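Local coordinates for protein mannan endo-1,6-alpha-mannosidase (Chaetomium thermophilum, PDB 6RY0) that probably acts as a family 76 transglycosidase in transferring GPI-anchored glycoproteins into the fungal cell wall, and is related to endo-alpha-1,6-mannanases, at residues Y212-T217 against P410-T415; G270-W275 against A332-I337; A159-T164 against P422-R427; P153-L158 against G416-D421; Y86-H91 against A141-P146. All blocks are in the same frame, centred on the assembly; numbering follows the deposited sequence.

Contact 1 of 5, residues Y212-T217 against P410-T415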
# COMPACT_ATOMS: atom_id res chain seq x y z
N TYR A 212 -13.96 8.85 -5.59
CA TYR A 212 -13.56 9.38 -6.88
C TYR A 212 -14.76 9.47 -7.83
O TYR A 212 -14.97 10.46 -8.51
CB TYR A 212 -12.46 8.51 -7.50
CG TYR A 212 -11.86 9.11 -8.75
CD1 TYR A 212 -12.48 9.00 -9.98
CD2 TYR A 212 -10.65 9.80 -8.70
CE1 TYR A 212 -11.95 9.59 -11.11
CE2 TYR A 212 -10.10 10.38 -9.85
CZ TYR A 212 -10.76 10.28 -11.05
OH TYR A 212 -10.24 10.86 -12.18
N THR A 213 -15.51 8.38 -7.92
CA THR A 213 -16.58 8.24 -8.91
C THR A 213 -17.93 8.74 -8.45
O THR A 213 -18.82 8.90 -9.28
CB THR A 213 -16.76 6.77 -9.32
OG1 THR A 213 -17.33 6.03 -8.24
CG2 THR A 213 -15.50 6.11 -9.85
N LYS A 214 -18.12 8.89 -7.14
CA LYS A 214 -19.38 9.23 -6.51
C LYS A 214 -20.42 8.13 -6.74
O LYS A 214 -21.62 8.37 -6.74
CB LYS A 214 -19.88 10.60 -6.96
CG LYS A 214 -18.83 11.70 -6.63
CD LYS A 214 -19.15 13.03 -7.27
CE LYS A 214 -18.10 14.08 -7.00
NZ LYS A 214 -17.94 14.39 -5.56
N ASN A 215 -19.97 6.90 -6.94
CA ASN A 215 -20.88 5.78 -7.08
C ASN A 215 -21.02 5.03 -5.75
O ASN A 215 -20.04 4.53 -5.19
CB ASN A 215 -20.37 4.85 -8.18
CG ASN A 215 -21.29 3.71 -8.46
OD1 ASN A 215 -21.35 2.76 -7.67
ND2 ASN A 215 -21.96 3.74 -9.57
N ASN A 216 -22.23 4.95 -5.26
CA ASN A 216 -22.46 4.41 -3.92
C ASN A 216 -22.30 2.91 -3.80
O ASN A 216 -22.14 2.42 -2.70
CB ASN A 216 -23.84 4.77 -3.42
CG ASN A 216 -23.98 6.22 -3.07
OD1 ASN A 216 -23.01 6.92 -2.81
ND2 ASN A 216 -25.22 6.68 -3.04
N THR A 217 -22.33 2.16 -4.91
CA THR A 217 -22.17 0.73 -4.80
C THR A 217 -20.77 0.37 -4.29
O THR A 217 -20.62 -0.58 -3.53
CB THR A 217 -22.52 0.04 -6.11
OG1 THR A 217 -23.90 0.29 -6.35
CG2 THR A 217 -22.24 -1.46 -6.06
N PRO A 410 -6.23 14.14 -2.80
CA PRO A 410 -6.66 13.26 -3.89
C PRO A 410 -7.79 13.89 -4.69
O PRO A 410 -8.75 14.43 -4.11
CB PRO A 410 -7.14 12.00 -3.14
CG PRO A 410 -6.66 12.13 -1.76
CD PRO A 410 -6.27 13.50 -1.47
N ALA A 411 -7.69 13.82 -6.00
CA ALA A 411 -8.74 14.30 -6.89
C ALA A 411 -9.92 13.34 -6.87
O ALA A 411 -9.78 12.14 -6.58
CB ALA A 411 -8.20 14.42 -8.30
N THR A 412 -11.08 13.88 -7.22
CA THR A 412 -12.24 13.08 -7.58
C THR A 412 -12.45 13.23 -9.09
O THR A 412 -11.67 13.91 -9.78
CB THR A 412 -13.50 13.50 -6.86
OG1 THR A 412 -13.95 14.75 -7.39
CG2 THR A 412 -13.32 13.60 -5.33
N ASN A 413 -13.53 12.63 -9.62
CA ASN A 413 -13.86 12.81 -11.01
C ASN A 413 -14.21 14.26 -11.35
O ASN A 413 -14.31 14.59 -12.52
CB ASN A 413 -14.92 11.84 -11.52
CG ASN A 413 -16.28 12.03 -10.90
OD1 ASN A 413 -16.58 13.02 -10.23
ND2 ASN A 413 -17.15 11.06 -11.18
N GLU A 414 -14.37 15.14 -10.37
CA GLU A 414 -14.60 16.55 -10.66
C GLU A 414 -13.41 17.20 -11.36
O GLU A 414 -13.60 18.04 -12.24
CB GLU A 414 -14.95 17.31 -9.38
CG GLU A 414 -16.32 16.97 -8.86
CD GLU A 414 -16.72 17.77 -7.63
OE1 GLU A 414 -15.94 18.64 -7.18
OE2 GLU A 414 -17.83 17.52 -7.10
N THR A 415 -12.20 16.82 -10.97
CA THR A 415 -10.99 17.41 -11.54
C THR A 415 -10.00 16.38 -12.08
O THR A 415 -9.02 16.75 -12.72
CB THR A 415 -10.26 18.35 -10.55
OG1 THR A 415 -9.70 17.58 -9.49
CG2 THR A 415 -11.20 19.42 -9.98
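The ring of Tyr212 lies on the backbone of Ala411-Asn413, and its atoms can be followed outward in turn. At CB the chain turns so that CG stands anti to the backbone N (chi1 -172°), which carries the ring across the peptide linking Thr412 to Asn413. Tyr212 CD1 passes Asn413 N at 3.8 Å. On the other flank Tyr212 CD2 comes obliquely within 3.3 Å of Ala411 O. Farther out, Tyr212 CE1 meets Asn413 CB at 3.7 Å, and Tyr212 CE2 reaches Thr412 C at 3.8 Å; Thr412 C and Asn413 N both lie over the centre of one ring face. At the tip, Tyr212 OH is 4.1 Å from Thr412 O, its nearest atom in segment 410-415. The backbone adds one bond, Asn413 N to Tyr212 O (2.8 Å, angle 155° at the hydrogen). A serine in place of Tyr212 would probably strip the Thr412-Asn413 peptide of this cover and open a gap above it.

Lys214, the residue of positive phi just after the helix, bends at chi4 and forms a salt bridge from Lys214 NZ to Glu414 OE2 (3.5 Å). Glu414 N donates to Thr412 OG1, an ST turn. The contact joins the C-terminal end of helix 196-213 to the loop after helix 389-401; Tyr212 also packs on Met138 and Ala141 of helix 127-142 and on Leu156 of helix 155-167.

Contact 2 of 5, residues G270-W275 against A332-I337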
# COMPACT_ATOMS: atom_id res chain seq x y z
N GLY A 270 -8.72 3.74 4.49
CA GLY A 270 -10.02 3.56 3.89
C GLY A 270 -11.12 4.19 4.69
O GLY A 270 -12.08 4.74 4.13
N ALA A 271 -11.03 4.11 6.02
CA ALA A 271 -12.04 4.73 6.88
C ALA A 271 -12.07 6.24 6.67
O ALA A 271 -13.14 6.85 6.73
CB ALA A 271 -11.79 4.37 8.33
N ALA A 272 -10.91 6.86 6.46
CA ALA A 272 -10.86 8.28 6.21
C ALA A 272 -11.56 8.63 4.89
O ALA A 272 -12.29 9.61 4.83
CB ALA A 272 -9.41 8.76 6.20
N PHE A 273 -11.36 7.83 3.84
CA PHE A 273 -12.09 8.03 2.61
C PHE A 273 -13.59 7.87 2.83
O PHE A 273 -14.37 8.67 2.30
CB PHE A 273 -11.58 7.10 1.48
CG PHE A 273 -10.34 7.62 0.79
CD1 PHE A 273 -9.07 7.34 1.28
CD2 PHE A 273 -10.43 8.37 -0.36
CE1 PHE A 273 -7.94 7.85 0.65
CE2 PHE A 273 -9.30 8.88 -0.99
CZ PHE A 273 -8.06 8.61 -0.48
N MET A 274 -14.00 6.89 3.63
CA MET A 274 -15.42 6.72 3.91
C MET A 274 -15.98 7.89 4.71
O MET A 274 -17.11 8.32 4.46
CB MET A 274 -15.71 5.43 4.67
CG MET A 274 -15.45 4.16 3.87
SD MET A 274 -16.50 3.99 2.41
CE MET A 274 -18.06 3.59 3.19
N TRP A 275 -15.25 8.40 5.68
CA TRP A 275 -15.67 9.58 6.42
C TRP A 275 -15.85 10.77 5.49
O TRP A 275 -16.84 11.49 5.56
CB TRP A 275 -14.65 9.89 7.52
CG TRP A 275 -14.72 11.26 8.09
CD1 TRP A 275 -13.70 12.16 8.10
CD2 TRP A 275 -15.84 11.91 8.74
NE1 TRP A 275 -14.10 13.32 8.74
CE2 TRP A 275 -15.40 13.18 9.15
CE3 TRP A 275 -17.16 11.53 9.04
CZ2 TRP A 275 -16.23 14.09 9.78
CZ3 TRP A 275 -17.99 12.45 9.68
CH2 TRP A 275 -17.50 13.70 10.05
N ALA A 332 -0.29 10.34 5.95
CA ALA A 332 -0.21 11.69 5.43
C ALA A 332 -1.47 12.04 4.64
O ALA A 332 -2.07 13.12 4.82
CB ALA A 332 1.05 11.89 4.62
N VAL A 333 -1.93 11.14 3.78
CA VAL A 333 -3.16 11.40 3.01
C VAL A 333 -4.38 11.51 3.94
O VAL A 333 -5.26 12.34 3.69
CB VAL A 333 -3.35 10.33 1.92
CG1 VAL A 333 -4.76 10.38 1.33
CG2 VAL A 333 -2.32 10.52 0.85
N VAL A 334 -4.42 10.72 5.02
CA VAL A 334 -5.50 10.83 5.99
C VAL A 334 -5.64 12.28 6.48
O VAL A 334 -6.74 12.75 6.70
CB VAL A 334 -5.31 9.83 7.13
CG1 VAL A 334 -6.22 10.12 8.32
CG2 VAL A 334 -5.50 8.41 6.62
N THR A 335 -4.52 12.99 6.67
CA THR A 335 -4.61 14.36 7.16
C THR A 335 -5.28 15.30 6.15
O THR A 335 -5.76 16.37 6.55
CB THR A 335 -3.25 14.95 7.57
OG1 THR A 335 -2.44 15.27 6.43
CG2 THR A 335 -2.56 14.05 8.52
N GLN A 336 -5.27 14.94 4.86
CA GLN A 336 -5.92 15.76 3.85
C GLN A 336 -7.42 15.50 3.77
O GLN A 336 -8.20 16.43 3.64
CB GLN A 336 -5.31 15.49 2.48
CG GLN A 336 -3.85 15.75 2.37
CD GLN A 336 -3.35 15.44 0.98
OE1 GLN A 336 -3.53 14.34 0.51
NE2 GLN A 336 -2.79 16.44 0.30
N ILE A 337 -7.79 14.23 3.85
CA ILE A 337 -9.20 13.94 3.66
C ILE A 337 -9.98 13.79 4.93
O ILE A 337 -11.21 13.91 4.90
CB ILE A 337 -9.40 12.74 2.84
CG1 ILE A 337 -8.70 11.57 3.50
CG2 ILE A 337 -8.86 12.98 1.45
CD1 ILE A 337 -8.98 10.24 2.85
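Ile337 CD1 sits over one face of the Phe273 ring, 3.5 Å from its centroid and 19° off the ring normal, a CH-pi contact displaced toward the rim. Ile337 CD1 also reaches Ala272 CB at 3.7 Å. Because Ile337 was modelled in two conformers, these values hold for the one described. Ala272 CB is also met by Val334 CG2 (3.9 Å), and Val333 CG1 approaches Phe273 CE1 obliquely at 4.1 Å. No hydrogen bond crosses between the segments.

What sets these groups in place lies one layer out. In Ile337, CG1 is wedged between the backbone N and the carbonyl carbon (chi1 58°), which sends CD1 to the ring. Ile337 O is held by Asn276 ND2, and the Phe273 ring also meets that of His269.

The axes of segments 270-275 and 332-337 run nearly parallel, 11° apart, with a closest approach of 9.2 Å, and Ala272 faces across that spacing. Two parallel neighbours whose connection runs through helix 281-298 are consistent with adjacent inner helices of the (alpha/alpha)6 barrel known for this family. Around them, Met274 packs on Trp283 of helix 281-298 and Ala219 of helix 216-231, and Phe273 on Ala207 of helix 196-213.

Contact 3 of 5, residues A159-T164 against P422-R427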
# COMPACT_ATOMS: atom_id res chain seq x y z
N ALA A 159 -8.05 0.30 -11.60
CA ALA A 159 -8.55 0.18 -10.23
C ALA A 159 -9.93 -0.46 -10.19
O ALA A 159 -10.21 -1.32 -9.36
CB ALA A 159 -8.55 1.54 -9.57
N GLN A 160 -10.81 -0.03 -11.09
CA GLN A 160 -12.14 -0.61 -11.18
C GLN A 160 -12.10 -2.09 -11.51
O GLN A 160 -12.91 -2.86 -11.01
CB GLN A 160 -12.97 0.10 -12.26
CG GLN A 160 -13.34 1.51 -11.90
CD GLN A 160 -14.04 2.20 -13.04
OE1 GLN A 160 -13.59 2.15 -14.18
NE2 GLN A 160 -15.14 2.86 -12.73
N ALA A 161 -11.16 -2.51 -12.37
CA ALA A 161 -11.07 -3.92 -12.73
C ALA A 161 -10.63 -4.77 -11.54
O ALA A 161 -11.19 -5.83 -11.29
CB ALA A 161 -10.11 -4.11 -13.88
N VAL A 162 -9.63 -4.30 -10.81
CA VAL A 162 -9.22 -5.01 -9.61
C VAL A 162 -10.38 -5.13 -8.64
O VAL A 162 -10.69 -6.23 -8.17
CB VAL A 162 -7.97 -4.36 -8.95
CG1 VAL A 162 -7.71 -5.00 -7.61
CG2 VAL A 162 -6.78 -4.48 -9.88
N TRP A 163 -11.04 -4.02 -8.34
CA TRP A 163 -12.13 -4.04 -7.40
C TRP A 163 -13.24 -4.99 -7.86
O TRP A 163 -13.78 -5.76 -7.07
CB TRP A 163 -12.66 -2.60 -7.21
CG TRP A 163 -13.81 -2.54 -6.21
CD1 TRP A 163 -13.71 -2.37 -4.87
CD2 TRP A 163 -15.18 -2.72 -6.50
NE1 TRP A 163 -14.94 -2.43 -4.30
CE2 TRP A 163 -15.87 -2.66 -5.28
CE3 TRP A 163 -15.91 -2.91 -7.69
CZ2 TRP A 163 -17.25 -2.81 -5.21
CZ3 TRP A 163 -17.25 -3.05 -7.63
CH2 TRP A 163 -17.92 -3.01 -6.40
N THR A 164 -13.59 -4.92 -9.15
CA THR A 164 -14.67 -5.74 -9.67
C THR A 164 -14.34 -7.22 -9.54
O THR A 164 -15.19 -8.03 -9.13
CB THR A 164 -14.99 -5.34 -11.12
OG1 THR A 164 -15.51 -4.02 -11.14
CG2 THR A 164 -16.02 -6.30 -11.70
N PRO A 422 -17.04 0.76 -17.65
CA PRO A 422 -18.16 0.10 -16.95
C PRO A 422 -18.06 -1.42 -16.97
O PRO A 422 -18.74 -2.06 -16.16
CB PRO A 422 -19.38 0.56 -17.72
CG PRO A 422 -18.86 0.83 -19.07
CD PRO A 422 -17.48 1.42 -18.87
N ASN A 423 -17.23 -1.97 -17.85
CA ASN A 423 -17.01 -3.41 -17.91
C ASN A 423 -15.63 -3.80 -17.41
O ASN A 423 -15.18 -4.91 -17.69
CB ASN A 423 -17.24 -3.93 -19.31
CG ASN A 423 -18.71 -3.84 -19.70
OD1 ASN A 423 -19.59 -4.07 -18.85
ND2 ASN A 423 -18.95 -3.56 -20.97
N ALA A 424 -14.99 -2.95 -16.62
CA ALA A 424 -13.73 -3.34 -16.00
C ALA A 424 -13.93 -4.63 -15.23
O ALA A 424 -14.88 -4.75 -14.48
CB ALA A 424 -13.30 -2.24 -15.06
N GLY A 425 -13.06 -5.61 -15.40
CA GLY A 425 -13.23 -6.88 -14.69
C GLY A 425 -14.29 -7.83 -15.24
O GLY A 425 -14.46 -8.93 -14.67
N MET A 426 -14.95 -7.49 -16.33
CA MET A 426 -16.10 -8.29 -16.80
C MET A 426 -15.90 -8.93 -18.14
O MET A 426 -16.85 -9.38 -18.77
CB MET A 426 -17.36 -7.44 -16.84
CG MET A 426 -17.85 -7.06 -15.45
SD MET A 426 -18.39 -8.43 -14.40
CE MET A 426 -19.43 -9.38 -15.51
N ARG A 427 -14.66 -9.03 -18.58
CA ARG A 427 -14.42 -9.66 -19.87
C ARG A 427 -14.67 -11.13 -19.84
O ARG A 427 -14.49 -11.78 -18.82
CB ARG A 427 -13.02 -9.35 -20.32
CG ARG A 427 -12.79 -7.86 -20.43
CD ARG A 427 -11.41 -7.53 -20.84
NE ARG A 427 -11.13 -6.10 -20.74
CZ ARG A 427 -9.99 -5.53 -21.14
NH1 ARG A 427 -9.02 -6.26 -21.71
NH2 ARG A 427 -9.80 -4.22 -20.95
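Apolar touching comes first: Ala424 CB nests on the first turn of 159-164, 3.7 Å from Gln160 CB and 3.9 Å from Ala161 CB. Ala424 CB also stands 3.4 Å from Ala161 N, against the helix backbone itself. Met426 SD approaches Thr164 CG2 at 4.2 Å.

Contacts of carbon with polar backbone atoms form the second group. Thr164 CG2, anti to its own backbone nitrogen, meets Ala424 O at 3.4 Å. The hydroxyl is engaged within the helix, Thr164 OG1 donating to Gln160 O (2.8 Å), an oxygen that Thr164 N reaches from the opposite face of the carbonyl plane. Ala161 CB touches Gly425 N at 3.6 Å.

Shape is the third element. Asn423 to Met426 form a type II beta turn, closed by Met426 N to Asn423 O. A beta carbon on Gly425 would stand 2.8 Å from Thr164 CB, a clash, and at phi 77° would also jam against the preceding carbonyl O.

With no hydrogen bond between the segments, the C-terminal loop following helix 389-401 fits helix 155-167 by close surfaces. A polar tie lies just outside: Gln160 OE1 accepts from Asp421 N, which probably holds the turn in part, while Tyr218 OH fixes the NE2 end of that amide.

Contact 4 of 5, residues P153-L158 against G416-D421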
# COMPACT_ATOMS: atom_id res chain seq x y z
N PRO A 153 -4.87 0.57 -21.12
CA PRO A 153 -5.76 0.68 -19.96
C PRO A 153 -5.47 1.95 -19.18
O PRO A 153 -4.32 2.31 -18.97
CB PRO A 153 -5.41 -0.57 -19.16
CG PRO A 153 -4.80 -1.50 -20.08
CD PRO A 153 -4.08 -0.66 -21.08
N GLN A 154 -6.52 2.59 -18.72
CA GLN A 154 -6.43 3.83 -17.98
C GLN A 154 -6.44 3.57 -16.48
O GLN A 154 -6.93 2.53 -16.01
CB GLN A 154 -7.60 4.73 -18.42
CG GLN A 154 -7.56 5.10 -19.90
CD GLN A 154 -6.34 5.90 -20.26
OE1 GLN A 154 -6.04 6.92 -19.62
NE2 GLN A 154 -5.60 5.45 -21.24
N TRP A 155 -5.90 4.51 -15.69
CA TRP A 155 -5.70 4.26 -14.28
C TRP A 155 -6.99 3.92 -13.52
O TRP A 155 -7.05 2.94 -12.78
CB TRP A 155 -4.97 5.42 -13.59
CG TRP A 155 -3.70 5.83 -14.23
CD1 TRP A 155 -3.35 7.12 -14.52
CD2 TRP A 155 -2.57 5.01 -14.60
NE1 TRP A 155 -2.09 7.16 -15.05
CE2 TRP A 155 -1.58 5.88 -15.11
CE3 TRP A 155 -2.29 3.64 -14.56
CZ2 TRP A 155 -0.37 5.41 -15.60
CZ3 TRP A 155 -1.09 3.18 -15.05
CH2 TRP A 155 -0.15 4.06 -15.56
N LEU A 156 -8.02 4.75 -13.68
CA LEU A 156 -9.26 4.49 -12.99
C LEU A 156 -9.82 3.12 -13.41
O LEU A 156 -10.27 2.34 -12.57
CB LEU A 156 -10.29 5.59 -13.25
CG LEU A 156 -11.69 5.36 -12.66
CD1 LEU A 156 -11.67 5.28 -11.16
CD2 LEU A 156 -12.64 6.44 -13.12
N ALA A 157 -9.80 2.84 -14.71
CA ALA A 157 -10.29 1.57 -15.23
C ALA A 157 -9.55 0.37 -14.63
O ALA A 157 -10.15 -0.68 -14.40
CB ALA A 157 -10.19 1.54 -16.73
N LEU A 158 -8.25 0.51 -14.42
CA LEU A 158 -7.48 -0.57 -13.81
C LEU A 158 -7.89 -0.79 -12.36
O LEU A 158 -8.06 -1.93 -11.91
CB LEU A 158 -5.98 -0.28 -13.91
CG LEU A 158 -5.39 -0.46 -15.32
CD1 LEU A 158 -4.06 0.23 -15.41
CD2 LEU A 158 -5.29 -1.95 -15.67
N GLY A 416 -10.23 15.10 -11.83
CA GLY A 416 -9.32 14.08 -12.32
C GLY A 416 -9.32 14.03 -13.84
O GLY A 416 -10.23 14.53 -14.51
N ILE A 417 -8.30 13.39 -14.38
CA ILE A 417 -8.12 13.27 -15.82
C ILE A 417 -8.18 11.83 -16.33
O ILE A 417 -8.18 11.62 -17.54
CB ILE A 417 -6.82 13.94 -16.31
CG1 ILE A 417 -5.60 13.30 -15.66
CG2 ILE A 417 -6.86 15.44 -16.04
CD1 ILE A 417 -4.27 13.77 -16.22
N SER A 418 -8.31 10.85 -15.44
CA SER A 418 -8.37 9.46 -15.87
C SER A 418 -9.77 9.14 -16.41
O SER A 418 -10.67 10.00 -16.43
CB SER A 418 -7.91 8.55 -14.73
OG SER A 418 -7.73 7.22 -15.19
N ARG A 419 -9.92 7.92 -16.90
CA ARG A 419 -11.17 7.43 -17.47
C ARG A 419 -11.40 6.02 -16.94
O ARG A 419 -10.44 5.25 -16.73
CB ARG A 419 -11.14 7.42 -19.01
CG ARG A 419 -10.95 8.82 -19.60
CD ARG A 419 -10.92 8.79 -21.13
NE ARG A 419 -9.79 8.07 -21.71
CZ ARG A 419 -8.57 8.58 -21.88
NH1 ARG A 419 -8.26 9.80 -21.48
NH2 ARG A 419 -7.63 7.83 -22.43
N GLY A 420 -12.67 5.70 -16.70
CA GLY A 420 -13.07 4.39 -16.23
C GLY A 420 -13.57 3.48 -17.34
O GLY A 420 -13.43 3.77 -18.52
N ASP A 421 -14.15 2.37 -16.95
CA ASP A 421 -14.64 1.36 -17.88
C ASP A 421 -15.79 0.67 -17.16
O ASP A 421 -15.55 0.01 -16.15
CB ASP A 421 -13.53 0.36 -18.20
CG ASP A 421 -13.96 -0.81 -19.08
OD1 ASP A 421 -15.14 -0.94 -19.42
OD2 ASP A 421 -13.07 -1.64 -19.41
O HOH W 1 -5.71 7.21 -16.96
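The backbones of Ala157 and Gly420 pass with CA atoms 4.1 Å apart, at the start of helix 155-167, and Ala157 N gives a weak bond to Arg419 O (3.2 Å). With chi1 at -170°, Ser418 OG swings away from its own N and reaches the N-terminal end of the helix, where Gln154 holds the N-cap position; Ser418 OG accepts from Leu156 N at 2.9 Å in a nearly straight bond, 172° at the hydrogen. That hydroxyl donates in turn to a water at 2.7 Å from Ser418 OG; the water also accepts from Trp155 N and donates to Gln154 OE1.

Gln154 bends at chi2 and lays its amide on the guanidinium of Arg419, the planes 25° apart, with Gln154 CD 3.2 Å from Arg419 NH2. They stack without hydrogen-bonding to each other; Gln154 NE2 is instead held by Lys152 O and Pro148 O. Leu156 CD2 packs on Gly420 CA at 3.7 Å.

Chemically, the loop supplies oxygen to the N-H groups of the first helical turn: directly at Leu156, weakly at Ala157, through water at Trp155. Those N-H dipoles would probably polarise the Ser418 hydroxyl. Arg419 N, buried here, has no partner in the model.

Contact 5 of 5, residues Y86-H91 against A141-P146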
# COMPACT_ATOMS: atom_id res chain seq x y z
N TYR A 86 6.39 5.95 -6.27
CA TYR A 86 6.84 6.94 -7.21
C TYR A 86 5.72 7.82 -7.78
O TYR A 86 5.96 8.98 -8.10
CB TYR A 86 7.67 6.34 -8.36
CG TYR A 86 9.11 6.09 -7.91
CD1 TYR A 86 9.44 4.96 -7.18
CD2 TYR A 86 10.12 7.00 -8.20
CE1 TYR A 86 10.73 4.76 -6.73
CE2 TYR A 86 11.42 6.79 -7.76
CZ TYR A 86 11.71 5.68 -7.02
OH TYR A 86 12.97 5.41 -6.58
N VAL A 87 4.52 7.29 -7.90
CA VAL A 87 3.37 8.14 -8.21
C VAL A 87 3.18 9.19 -7.12
O VAL A 87 2.97 10.38 -7.39
CB VAL A 87 2.11 7.26 -8.39
CG1 VAL A 87 0.85 8.11 -8.49
CG2 VAL A 87 2.24 6.37 -9.63
N ASP A 88 3.29 8.76 -5.86
CA ASP A 88 3.25 9.70 -4.74
C ASP A 88 4.44 10.66 -4.75
O ASP A 88 4.27 11.85 -4.50
CB ASP A 88 3.16 8.98 -3.38
CG ASP A 88 1.76 8.94 -2.81
OD1 ASP A 88 0.89 9.75 -3.21
OD2 ASP A 88 1.56 8.08 -1.91
N TYR A 89 5.64 10.15 -5.03
CA TYR A 89 6.83 11.00 -5.08
C TYR A 89 6.63 12.18 -6.02
O TYR A 89 6.89 13.33 -5.65
CB TYR A 89 8.05 10.18 -5.48
CG TYR A 89 9.27 11.02 -5.79
CD1 TYR A 89 10.01 11.59 -4.79
CD2 TYR A 89 9.65 11.26 -7.10
CE1 TYR A 89 11.11 12.42 -5.08
CE2 TYR A 89 10.72 12.09 -7.41
CZ TYR A 89 11.43 12.68 -6.38
OH TYR A 89 12.47 13.54 -6.61
N TRP A 90 6.16 11.92 -7.24
CA TRP A 90 5.93 13.00 -8.18
C TRP A 90 4.85 13.95 -7.67
O TRP A 90 4.98 15.17 -7.80
CB TRP A 90 5.58 12.42 -9.55
CG TRP A 90 4.95 13.43 -10.46
CD1 TRP A 90 5.56 14.45 -11.16
CD2 TRP A 90 3.55 13.55 -10.72
NE1 TRP A 90 4.61 15.16 -11.85
CE2 TRP A 90 3.37 14.63 -11.59
CE3 TRP A 90 2.44 12.84 -10.28
CZ2 TRP A 90 2.09 15.03 -12.04
CZ3 TRP A 90 1.19 13.22 -10.71
CH2 TRP A 90 1.02 14.28 -11.59
N HIS A 91 3.77 13.41 -7.13
CA HIS A 91 2.69 14.22 -6.59
C HIS A 91 3.17 15.17 -5.50
O HIS A 91 2.68 16.28 -5.37
CB HIS A 91 1.61 13.26 -6.09
CG HIS A 91 0.49 13.87 -5.32
ND1 HIS A 91 -0.45 14.69 -5.89
CD2 HIS A 91 0.09 13.67 -4.04
CE1 HIS A 91 -1.37 15.00 -4.98
NE2 HIS A 91 -1.06 14.39 -3.84
N ALA A 141 -4.83 7.75 -10.51
CA ALA A 141 -6.02 8.55 -10.85
C ALA A 141 -6.18 9.72 -9.86
O ALA A 141 -6.43 10.86 -10.25
CB ALA A 141 -7.27 7.68 -10.88
N GLU A 142 -6.05 9.44 -8.56
CA GLU A 142 -6.19 10.48 -7.54
C GLU A 142 -5.17 11.59 -7.67
O GLU A 142 -5.45 12.75 -7.34
CB GLU A 142 -6.04 9.84 -6.15
CG GLU A 142 -7.20 8.96 -5.75
CD GLU A 142 -6.88 8.01 -4.61
OE1 GLU A 142 -5.69 7.86 -4.25
OE2 GLU A 142 -7.84 7.36 -4.09
N ASN A 143 -3.98 11.24 -8.11
CA ASN A 143 -2.87 12.19 -8.18
C ASN A 143 -2.76 12.84 -9.56
O ASN A 143 -1.85 13.62 -9.80
CB ASN A 143 -1.56 11.50 -7.79
CG ASN A 143 -1.46 11.25 -6.31
OD1 ASN A 143 -2.35 11.59 -5.55
ND2 ASN A 143 -0.35 10.61 -5.88
N LYS A 144 -3.66 12.52 -10.48
CA LYS A 144 -3.62 13.04 -11.84
C LYS A 144 -2.30 12.69 -12.52
O LYS A 144 -1.75 13.45 -13.31
CB LYS A 144 -3.93 14.54 -11.88
CG LYS A 144 -5.29 14.86 -11.33
CD LYS A 144 -5.63 16.34 -11.33
CE LYS A 144 -5.72 16.94 -12.68
NZ LYS A 144 -6.20 18.33 -12.52
N PHE A 145 -1.79 11.50 -12.21
CA PHE A 145 -0.59 10.99 -12.88
C PHE A 145 -0.89 10.93 -14.38
O PHE A 145 -1.99 10.54 -14.78
CB PHE A 145 -0.26 9.61 -12.30
CG PHE A 145 1.08 9.06 -12.66
CD1 PHE A 145 2.23 9.64 -12.20
CD2 PHE A 145 1.18 7.90 -13.38
CE1 PHE A 145 3.46 9.12 -12.49
CE2 PHE A 145 2.40 7.36 -13.67
CZ PHE A 145 3.55 7.99 -13.23
N PRO A 146 0.07 11.29 -15.24
CA PRO A 146 -0.26 11.30 -16.67
C PRO A 146 -0.89 10.02 -17.16
O PRO A 146 -0.52 8.91 -16.78
CB PRO A 146 1.10 11.56 -17.33
CG PRO A 146 1.84 12.39 -16.29
CD PRO A 146 1.42 11.80 -14.97
O HOH W 2 -0.44 15.51 -8.44
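His91 and Asn143 are brought face to face by two torsions: His91 CG stands anti to the backbone N (chi1 172°), and Asn143 CG stands anti to its carbonyl carbon (chi1 -74°). The amide of Asn143 then lies over the imidazole with the planes nearly parallel, Asn143 CG being 3.4 Å from His91 CG and OD1 above the ring centre. From there Asn143 ND2 donates to Asp88 OD1 at 3.1 Å, meeting the carboxylate on its anti side, well out of the carboxylate plane. Asp88 was modelled in two conformers, so this bond applies to the one described; its OD2 forms a salt bridge with Arg329. A water in the plane of the His91 ring bridges His91 ND1, 2.7 Å away, to Asn143 O, to which it donates. An alanine at His91 would probably leave the Asn143 amide without its stacking surface and this water without its ND1 partner.

Asn143 and Lys144 belong to a Schellman motif that ends helix 127-142, Lys144 having positive phi. The chain leaving it sets Phe145 and Pro146 beside helix 76-93, probably the preceding inner helix of the (alpha/alpha)6 barrel.

Phe145 and Trp90 form an offset edge-to-face pair, the edge of Phe145 toward the face of Trp90. Phe145 and the six-membered ring of Trp90 have centroids 5.7 Å apart and planes at 71°. Asn143 O lies at the Trp90 edge, 3.2 Å from Trp90 CZ3. Over one face of Phe145 sits Val87 CG2, 3.9 Å from the ring centroid and practically on its normal. Pro146 CD covers part of a Trp90 face.

From the N terminus, contact 5 closes first, tying helix 76-93 to the end of helix 127-142 before any other contact opens. The start of helix 155-167 and the residues just before it open contact 4, and the helix itself contact 3. Contact 1 opens at the end of helix 196-213, and nested in its loop contact 2 joins helices 261-278 and 323-337. The tail after helix 389-401 closes contacts 1, 4 and 3 in succession: contact 1 nests within both, while 4 and 3 cross, since their segments alternate. Contacts 3 and 4 share helix 155-167 and touch; Ala411 N to Glu142 O links contacts 1 and 5, and Trp155 NE1 to Pro146 O contacts 4 and 5.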